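PDB 3ZXJ: HIAXHD3 from Humicola insolens, which removes arabinofuranosyl side chains from its polysaccharide substrate, probably xylan, as an exo-acting family 43 arabinofuranosidase. Local coordinates for residues A[15-20]-A[29-34]. Residues are numbered along the deposited sequence; the frame is centred on the assembly and turned at random.
Sequences EDHPDL and FYYSSS
Y31 reaches from strand 28-32 under L20, its ring carbon CG anti to the backbone N (chi1 180°), and ends against the main chain of H17. Its hydroxyl OH donates to H17 O at 2.8 Å, in the carbonyl plane and on a lone pair, and H17 O lies in the plane of the phenol ring, at its edge. One ring face takes L20 CB, 3.5 Å from Y31 CE1, while L20 CD2 leans over the hydroxyl end. W53 meets the same ring edge-to-face. A phenylalanine in place of Y31 would keep the ring under L20 but would probably leave the buried H17 O without its phenolic donor.

Beyond the strand end, S33 turns its OG to the edge of the H17 imidazole, and a nearly straight hydrogen bond (173°) joins S33 OG to H17 ND1 at 2.8 Å; this should restrict rotation of the imidazole ring, which also packs on P43 and L45. S34 N donates to P18 O at 3.1 Å. S34 OG, 3.3 Å from P18 CG, donates a hydrogen bond to D19 OD2 at 2.7 Å, meeting the carboxylate on its anti side, somewhat out of the carboxylate plane.

D19 OD2 also hydrogen-bonds to a bound buffer molecule, probably from the crystallisation liquor, and R273 makes a long, weak ion pair with D19 OD1. The contact thus joins the loop that leads into strand 21-25 to the end of strand 28-32, in one blade of the five-bladed beta-propeller of family 43, and the S34 hydroxyl is placed as a second-shell group, consistent with fixing the rotation of the carboxylate that meets the bound molecule.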
# COMPACT_ATOMS: atom_id res chain seq x y z
N GLU A 15 6.94 5.58 -0.66
CA GLU A 15 5.96 4.80 -1.42
C GLU A 15 4.74 4.68 -0.53
O GLU A 15 4.85 4.61 0.69
CB GLU A 15 6.49 3.39 -1.77
CG GLU A 15 7.62 3.33 -2.81
CD GLU A 15 8.04 1.89 -3.17
OE1 GLU A 15 7.22 0.96 -2.98
OE2 GLU A 15 9.20 1.70 -3.63
N ASP A 16 3.57 4.66 -1.17
CA ASP A 16 2.29 4.68 -0.50
C ASP A 16 2.00 3.38 0.26
O ASP A 16 1.56 2.41 -0.32
CB ASP A 16 1.22 4.91 -1.59
CG ASP A 16 -0.19 4.93 -1.04
OD1 ASP A 16 -0.40 5.44 0.07
OD2 ASP A 16 -1.11 4.44 -1.74
N HIS A 17 2.18 3.42 1.58
CA HIS A 17 1.95 2.29 2.49
C HIS A 17 1.22 2.78 3.72
O HIS A 17 1.82 2.90 4.79
CB HIS A 17 3.27 1.57 2.82
CG HIS A 17 3.69 0.54 1.78
ND1 HIS A 17 3.07 -0.67 1.67
CD2 HIS A 17 4.68 0.57 0.79
CE1 HIS A 17 3.64 -1.37 0.68
NE2 HIS A 17 4.63 -0.61 0.14
N PRO A 18 -0.10 3.06 3.59
CA PRO A 18 -0.85 3.74 4.62
C PRO A 18 -1.30 2.80 5.76
O PRO A 18 -1.22 1.59 5.62
CB PRO A 18 -2.09 4.24 3.86
CG PRO A 18 -2.31 3.21 2.78
CD PRO A 18 -0.89 2.87 2.36
N ASP A 19 -1.78 3.41 6.85
CA ASP A 19 -2.44 2.70 7.96
C ASP A 19 -1.51 1.66 8.59
O ASP A 19 -1.93 0.56 8.99
CB ASP A 19 -3.76 2.04 7.50
CG ASP A 19 -4.78 3.06 7.01
OD1 ASP A 19 -4.81 4.16 7.59
OD2 ASP A 19 -5.52 2.76 6.02
N LEU A 20 -0.23 2.03 8.68
CA LEU A 20 0.80 1.08 9.03
C LEU A 20 0.65 0.50 10.44
O LEU A 20 0.17 1.16 11.38
CB LEU A 20 2.18 1.72 8.85
CG LEU A 20 2.58 2.85 9.81
CD1 LEU A 20 3.32 2.26 11.01
CD2 LEU A 20 3.47 3.87 9.10
N PHE A 29 12.22 -6.05 11.76
CA PHE A 29 10.99 -5.26 11.91
C PHE A 29 10.02 -5.58 10.77
O PHE A 29 10.45 -5.72 9.62
CB PHE A 29 11.28 -3.76 11.87
CG PHE A 29 12.29 -3.28 12.87
CD1 PHE A 29 11.91 -2.95 14.18
CD2 PHE A 29 13.62 -3.10 12.51
CE1 PHE A 29 12.83 -2.47 15.10
CE2 PHE A 29 14.56 -2.63 13.43
CZ PHE A 29 14.17 -2.32 14.73
N TYR A 30 8.73 -5.68 11.10
CA TYR A 30 7.69 -5.95 10.11
C TYR A 30 6.69 -4.82 10.06
O TYR A 30 6.43 -4.18 11.07
CB TYR A 30 6.95 -7.25 10.44
CG TYR A 30 7.80 -8.46 10.15
CD1 TYR A 30 7.99 -8.91 8.84
CD2 TYR A 30 8.44 -9.15 11.19
CE1 TYR A 30 8.78 -10.03 8.58
CE2 TYR A 30 9.25 -10.26 10.93
CZ TYR A 30 9.40 -10.70 9.63
OH TYR A 30 10.18 -11.80 9.35
N TYR A 31 6.14 -4.58 8.88
CA TYR A 31 5.31 -3.41 8.61
C TYR A 31 4.14 -3.91 7.77
O TYR A 31 4.36 -4.53 6.74
CB TYR A 31 6.18 -2.41 7.82
CG TYR A 31 5.61 -1.06 7.36
CD1 TYR A 31 4.39 -0.95 6.67
CD2 TYR A 31 6.35 0.09 7.56
CE1 TYR A 31 3.93 0.31 6.22
CE2 TYR A 31 5.90 1.35 7.13
CZ TYR A 31 4.70 1.45 6.45
OH TYR A 31 4.31 2.71 6.03
N SER A 32 2.91 -3.63 8.20
CA SER A 32 1.71 -4.05 7.47
C SER A 32 0.93 -2.82 7.03
O SER A 32 0.72 -1.92 7.84
CB SER A 32 0.84 -4.93 8.39
OG SER A 32 -0.41 -5.25 7.78
N SER A 33 0.52 -2.75 5.76
CA SER A 33 -0.26 -1.59 5.28
C SER A 33 -1.61 -1.97 4.68
O SER A 33 -1.89 -3.16 4.48
CB SER A 33 0.56 -0.77 4.26
OG SER A 33 0.79 -1.54 3.09
N SER A 34 -2.44 -0.96 4.39
CA SER A 34 -3.79 -1.18 3.85
C SER A 34 -3.84 -0.96 2.33
O SER A 34 -3.07 -0.12 1.77
CB SER A 34 -4.78 -0.23 4.51
OG SER A 34 -4.38 1.12 4.22